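Local coordinates for protein microbial serine proteinases; subtilisin (Bacillus subtilis, PDB 2GKO) that hydrolyses peptide bonds as a cold-adapted serine protease of the subtilisin family, with bound calcium and sodium ions, at residues 31-36 against 133-138; 99-104 against 120-125. All coordinates share one frame; numbering follows the deposited sequence.

Contact 1 of 2, residues 31-36 against 133-138. With PMS (phenylmethanesulfonic acid), chain G.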
# COMPACT_ATOMS: atom_id res chain seq x y z
N ALA A 31 -1.35 -8.76 -2.32
CA ALA A 31 -0.48 -9.46 -1.43
C ALA A 31 0.08 -8.51 -0.39
O ALA A 31 0.94 -7.67 -0.69
CB ALA A 31 0.65 -10.16 -2.23
N VAL A 32 -0.42 -8.64 0.82
CA VAL A 32 -0.01 -7.81 1.92
C VAL A 32 1.10 -8.53 2.64
O VAL A 32 0.88 -9.54 3.34
CB VAL A 32 -1.20 -7.50 2.85
CG1 VAL A 32 -0.73 -6.73 4.04
CG2 VAL A 32 -2.29 -6.72 2.07
N LEU A 33 2.32 -8.03 2.45
CA LEU A 33 3.53 -8.60 3.04
C LEU A 33 3.80 -7.82 4.29
O LEU A 33 4.18 -6.66 4.25
CB LEU A 33 4.70 -8.52 2.05
CG LEU A 33 4.76 -9.64 1.01
CD1 LEU A 33 3.50 -9.75 0.15
CD2 LEU A 33 5.99 -9.37 0.13
N ASP A 34 3.56 -8.44 5.44
CA ASP A 34 3.46 -7.66 6.68
C ASP A 34 3.50 -8.59 7.89
O ASP A 34 4.02 -9.70 7.80
CB ASP A 34 2.18 -6.78 6.61
CG ASP A 34 2.32 -5.46 7.34
OD1 ASP A 34 2.63 -5.48 8.58
OD2 ASP A 34 2.13 -4.37 6.77
N THR A 35 2.92 -8.19 9.03
CA THR A 35 2.94 -8.96 10.27
C THR A 35 1.94 -10.10 10.29
O THR A 35 1.80 -10.74 11.31
CB THR A 35 2.66 -8.05 11.47
OG1 THR A 35 1.36 -7.44 11.37
CG2 THR A 35 3.65 -6.90 11.53
N GLY A 36 1.26 -10.32 9.16
CA GLY A 36 0.19 -11.30 9.04
C GLY A 36 -1.12 -10.57 8.96
O GLY A 36 -1.14 -9.35 8.92
N VAL A 133 -1.27 -9.50 -9.59
CA VAL A 133 -0.89 -9.36 -8.19
C VAL A 133 -0.36 -7.94 -7.96
O VAL A 133 0.52 -7.44 -8.71
CB VAL A 133 0.16 -10.41 -7.79
CG1 VAL A 133 0.55 -10.22 -6.35
CG2 VAL A 133 -0.38 -11.82 -8.01
N VAL A 134 -0.90 -7.30 -6.94
CA VAL A 134 -0.37 -6.06 -6.40
C VAL A 134 0.24 -6.40 -5.05
O VAL A 134 -0.47 -6.78 -4.12
CB VAL A 134 -1.47 -4.99 -6.19
CG1 VAL A 134 -0.85 -3.68 -5.66
CG2 VAL A 134 -2.24 -4.72 -7.48
N ILE A 135 1.56 -6.30 -4.93
CA ILE A 135 2.21 -6.39 -3.64
C ILE A 135 2.09 -5.06 -2.91
O ILE A 135 2.37 -4.01 -3.48
CB ILE A 135 3.73 -6.72 -3.77
CG1 ILE A 135 3.89 -8.18 -4.19
CG2 ILE A 135 4.44 -6.45 -2.45
CD1 ILE A 135 5.34 -8.61 -4.52
N ASN A 136 1.73 -5.13 -1.64
CA ASN A 136 1.86 -4.02 -0.73
C ASN A 136 2.92 -4.31 0.34
O ASN A 136 2.79 -5.28 1.08
CB ASN A 136 0.52 -3.74 -0.03
CG ASN A 136 0.60 -2.52 0.85
OD1 ASN A 136 0.36 -1.39 0.37
ND2 ASN A 136 1.02 -2.70 2.10
N MET A 137 3.94 -3.47 0.41
CA MET A 137 4.96 -3.53 1.46
C MET A 137 4.93 -2.26 2.29
O MET A 137 5.53 -1.24 1.95
CB MET A 137 6.36 -3.80 0.90
CG MET A 137 6.50 -5.23 0.50
SD MET A 137 8.15 -5.67 0.03
CE MET A 137 8.22 -5.03 -1.53
N SER A 138 4.21 -2.33 3.39
CA SER A 138 4.12 -1.24 4.34
C SER A 138 5.24 -1.40 5.35
O SER A 138 5.04 -1.70 6.53
CB SER A 138 2.74 -1.22 4.99
OG SER A 138 1.79 -0.71 4.10
C PMS G . 5.47 1.03 9.35
S PMS G . 5.25 1.90 7.93
C1 PMS G . 4.29 1.11 10.31
C2 PMS G . 4.24 2.10 11.29
C3 PMS G . 3.16 2.16 12.19
C4 PMS G . 2.17 1.19 12.12
C5 PMS G . 2.23 0.18 11.17
C6 PMS G . 3.30 0.14 10.28
O2S PMS G . 6.50 1.87 7.21
O1S PMS G . 4.70 3.19 8.33
O HOH W 1 2.45 -4.48 4.00
O HOH W 2 2.73 -2.04 8.31

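Contact 2 of 2, residues 99-104 against 120-125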
# COMPACT_ATOMS: atom_id res chain seq x y z
N TRP A 99 -4.07 -11.86 -0.31
CA TRP A 99 -3.00 -12.83 -0.07
C TRP A 99 -2.22 -12.29 1.11
O TRP A 99 -1.47 -11.32 0.98
CB TRP A 99 -2.07 -12.98 -1.26
CG TRP A 99 -2.68 -13.55 -2.47
CD1 TRP A 99 -4.01 -13.85 -2.67
CD2 TRP A 99 -2.01 -13.88 -3.68
NE1 TRP A 99 -4.19 -14.37 -3.93
CE2 TRP A 99 -2.99 -14.39 -4.58
CE3 TRP A 99 -0.68 -13.81 -4.10
CZ2 TRP A 99 -2.66 -14.82 -5.88
CZ3 TRP A 99 -0.36 -14.23 -5.39
CH2 TRP A 99 -1.34 -14.74 -6.25
N ALA A 100 -2.46 -12.88 2.27
CA ALA A 100 -1.87 -12.45 3.53
C ALA A 100 -0.57 -13.23 3.68
O ALA A 100 -0.60 -14.43 3.97
CB ALA A 100 -2.82 -12.71 4.71
N TYR A 101 0.56 -12.55 3.42
CA TYR A 101 1.89 -13.16 3.51
C TYR A 101 2.61 -12.58 4.74
O TYR A 101 2.95 -11.38 4.76
CB TYR A 101 2.69 -12.87 2.25
CG TYR A 101 2.32 -13.68 1.02
CD1 TYR A 101 1.17 -14.47 0.96
CD2 TYR A 101 3.14 -13.63 -0.12
CE1 TYR A 101 0.83 -15.20 -0.21
CE2 TYR A 101 2.85 -14.35 -1.26
CZ TYR A 101 1.69 -15.14 -1.32
OH TYR A 101 1.42 -15.82 -2.48
N LYS A 102 2.85 -13.40 5.76
CA LYS A 102 3.50 -12.93 6.98
C LYS A 102 5.01 -12.96 6.72
O LYS A 102 5.57 -14.02 6.49
CB LYS A 102 3.11 -13.76 8.20
CG LYS A 102 3.69 -13.27 9.51
CD LYS A 102 3.12 -14.05 10.67
CE LYS A 102 3.65 -13.52 11.98
NZ LYS A 102 3.08 -14.23 13.18
N VAL A 103 5.62 -11.79 6.73
CA VAL A 103 7.07 -11.63 6.54
C VAL A 103 7.79 -10.96 7.71
O VAL A 103 9.03 -10.94 7.74
CB VAL A 103 7.37 -10.85 5.24
CG1 VAL A 103 6.66 -11.49 4.09
CG2 VAL A 103 7.01 -9.34 5.36
N LEU A 104 7.03 -10.42 8.67
CA LEU A 104 7.56 -9.76 9.85
C LEU A 104 7.16 -10.66 11.01
O LEU A 104 5.98 -10.83 11.31
CB LEU A 104 6.97 -8.37 9.98
CG LEU A 104 7.17 -7.43 8.79
CD1 LEU A 104 6.58 -6.05 9.05
CD2 LEU A 104 8.64 -7.29 8.48
N ARG A 120 9.32 -13.00 -4.05
CA ARG A 120 9.50 -13.95 -5.13
C ARG A 120 8.32 -14.90 -5.27
O ARG A 120 7.91 -15.18 -6.38
CB ARG A 120 10.79 -14.74 -4.96
CG ARG A 120 12.06 -13.89 -5.09
CD ARG A 120 13.32 -14.68 -4.88
NE ARG A 120 13.33 -15.81 -5.78
CZ ARG A 120 13.81 -15.79 -7.03
NH1 ARG A 120 13.73 -16.90 -7.77
NH2 ARG A 120 14.38 -14.68 -7.54
N HIS A 121 7.81 -15.39 -4.15
CA HIS A 121 6.68 -16.30 -4.17
C HIS A 121 5.44 -15.67 -4.81
O HIS A 121 4.75 -16.31 -5.60
CB HIS A 121 6.37 -16.85 -2.78
CG HIS A 121 5.30 -17.90 -2.78
ND1 HIS A 121 5.44 -19.09 -3.46
CD2 HIS A 121 4.05 -17.91 -2.27
CE1 HIS A 121 4.33 -19.81 -3.32
NE2 HIS A 121 3.48 -19.11 -2.60
N ALA A 122 5.19 -14.41 -4.50
CA ALA A 122 4.07 -13.69 -5.08
C ALA A 122 4.23 -13.63 -6.59
O ALA A 122 3.29 -13.84 -7.33
CB ALA A 122 3.97 -12.29 -4.49
N GLY A 123 5.44 -13.34 -7.06
CA GLY A 123 5.72 -13.34 -8.50
C GLY A 123 5.51 -14.72 -9.12
O GLY A 123 4.93 -14.81 -10.20
N ASP A 124 5.96 -15.76 -8.43
CA ASP A 124 5.83 -17.13 -8.93
C ASP A 124 4.37 -17.54 -9.01
O ASP A 124 3.97 -18.25 -9.94
CB ASP A 124 6.62 -18.10 -8.05
CG ASP A 124 8.11 -17.94 -8.22
OD1 ASP A 124 8.84 -18.37 -7.31
OD2 ASP A 124 8.62 -17.41 -9.22
N GLN A 125 3.58 -17.05 -8.07
CA GLN A 125 2.13 -17.32 -8.04
C GLN A 125 1.42 -16.55 -9.15
O GLN A 125 0.50 -17.07 -9.78
CB GLN A 125 1.55 -16.94 -6.67
CG GLN A 125 1.91 -17.88 -5.56
CD GLN A 125 1.20 -19.20 -5.66
OE1 GLN A 125 0.01 -19.25 -5.43
NE2 GLN A 125 1.91 -20.26 -6.06

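Contact 1 of 2, residues 31-36 against 133-138
Ala31 and Val32 pair with Ile135 and Asn136 as parallel neighbouring strands, their axes 4.8 Å apart at 22°. They belong to the central parallel sheet of the subtilase alpha/beta fold, and their C-terminal ends lead to the inhibitor pocket and the probable triad aspartate. Three backbone bonds join them: Ala31 N to Val134 O, Asn136 N to Ala31 O and Leu33 N to Asn136 O. The second is the straightest, with 171° at the hydrogen.

On one face of the sheet, Ala31 CB rests 4.1 Å from Val133 CG1. Further along this face, Leu33 and Met137 lie side by side and point the same way, Leu33 CB being 4.1 Å from Met137 CG. With CG anti to the carbonyl carbon in both, the two chains leave their strands alike and run alongside. Leu33 crosses Ile135 at a slant, CD2 being 4.2 Å from Ile135 CG2. Helix 112-129 covers the face through Ala118 and Ile119. Val32 and Asn136 point to the other face, where Val75 of helix 71-80 packs on Asn136.

Past the paired residues the strands part, and two waters bridge them. One water accepts from Ser138 N at 2.8 Å and is within donating distance of Leu33 O and Asp34 OD2. A second donates to both Asp34 OD2 and Ser138 O. Ser138 OG is hydrogen-bonded to Ser249 O, and Ser138 CB lies 3.7 Å from Asp34 OD2. Asp34, Thr35 and Gly36 form the Asp-Thr-Gly sequence that carries the triad aspartate in subtilases; consistent with that role, Asp34 touches His71. Its other oxygen, OD1, takes Thr35 N at 2.8 Å on the anti lone pair, pointing away from OD2.

Contact 2 of 2, residues 99-104 against 120-125
Tyr101 and Trp99 reach from strand 97-102 to Ala122 and Gln125 on helix 112-129, one of the helices flanking the central sheet in this alpha/beta fold. The helix belongs to the beta-alpha-beta crossover that leads from strand 97-102 to strand 133-137. It runs roughly antiparallel to the first strand, at 151°, with the axes 11.2 Å apart, and the two long aromatic side chains span that gap.

Both rings leave the strand with CG anti to the carbonyl carbon (chi1 -66° for Trp99, -76° for Tyr101), two residues apart and on the same side. Trp99 meets the helix with the six-membered end of its indole: CZ3 is 3.6 Å from Gln125 CB, and Ala122 O lies near the ring plane at that edge. The opposite end is anchored by NE1, hydrogen-bonded to Glu49, a calcium ligand.

Tyr101 brings its tip up against His121 and Gln125. Its OH is 3.4 Å from His121 CD2 and 3.7 Å from Gln125 CG, while CE2 packs on Ala122 CB at 4.0 Å. The tyrosine and imidazole planes meet obliquely, and His121 NE2 is hydrogen-bonded to Lys52 of strand 48-53. One turn on along the helix, Gln125 CG sits over one face of the His121 ring, 3.5 Å above its plane and offset toward the rim.

In the fold
Contact 2 is nested in the loop that contact 1 closes, and their centres are 7 Å apart. Strand 29-34 lies between strands 97-102 and 133-137, so the crossover through helix 112-129 passes over it. Probable hydrogen bonds tie the contacts together, Val32 N to Trp99 O at 2.9 Å and Asp34 O to Val103 N at 2.8 Å, and Trp99 CH2 packs 3.5 Å from Val133 CG2. The pocket end belongs to contact 1: Ser138 O is 3.9 Å from the sulfur of phenylmethanesulfonic acid, which is hydrogen-bonded to Ser249 and Asn168. In contact 2, by contrast, the Trp99 side chain is about 4 Å from a bound calcium.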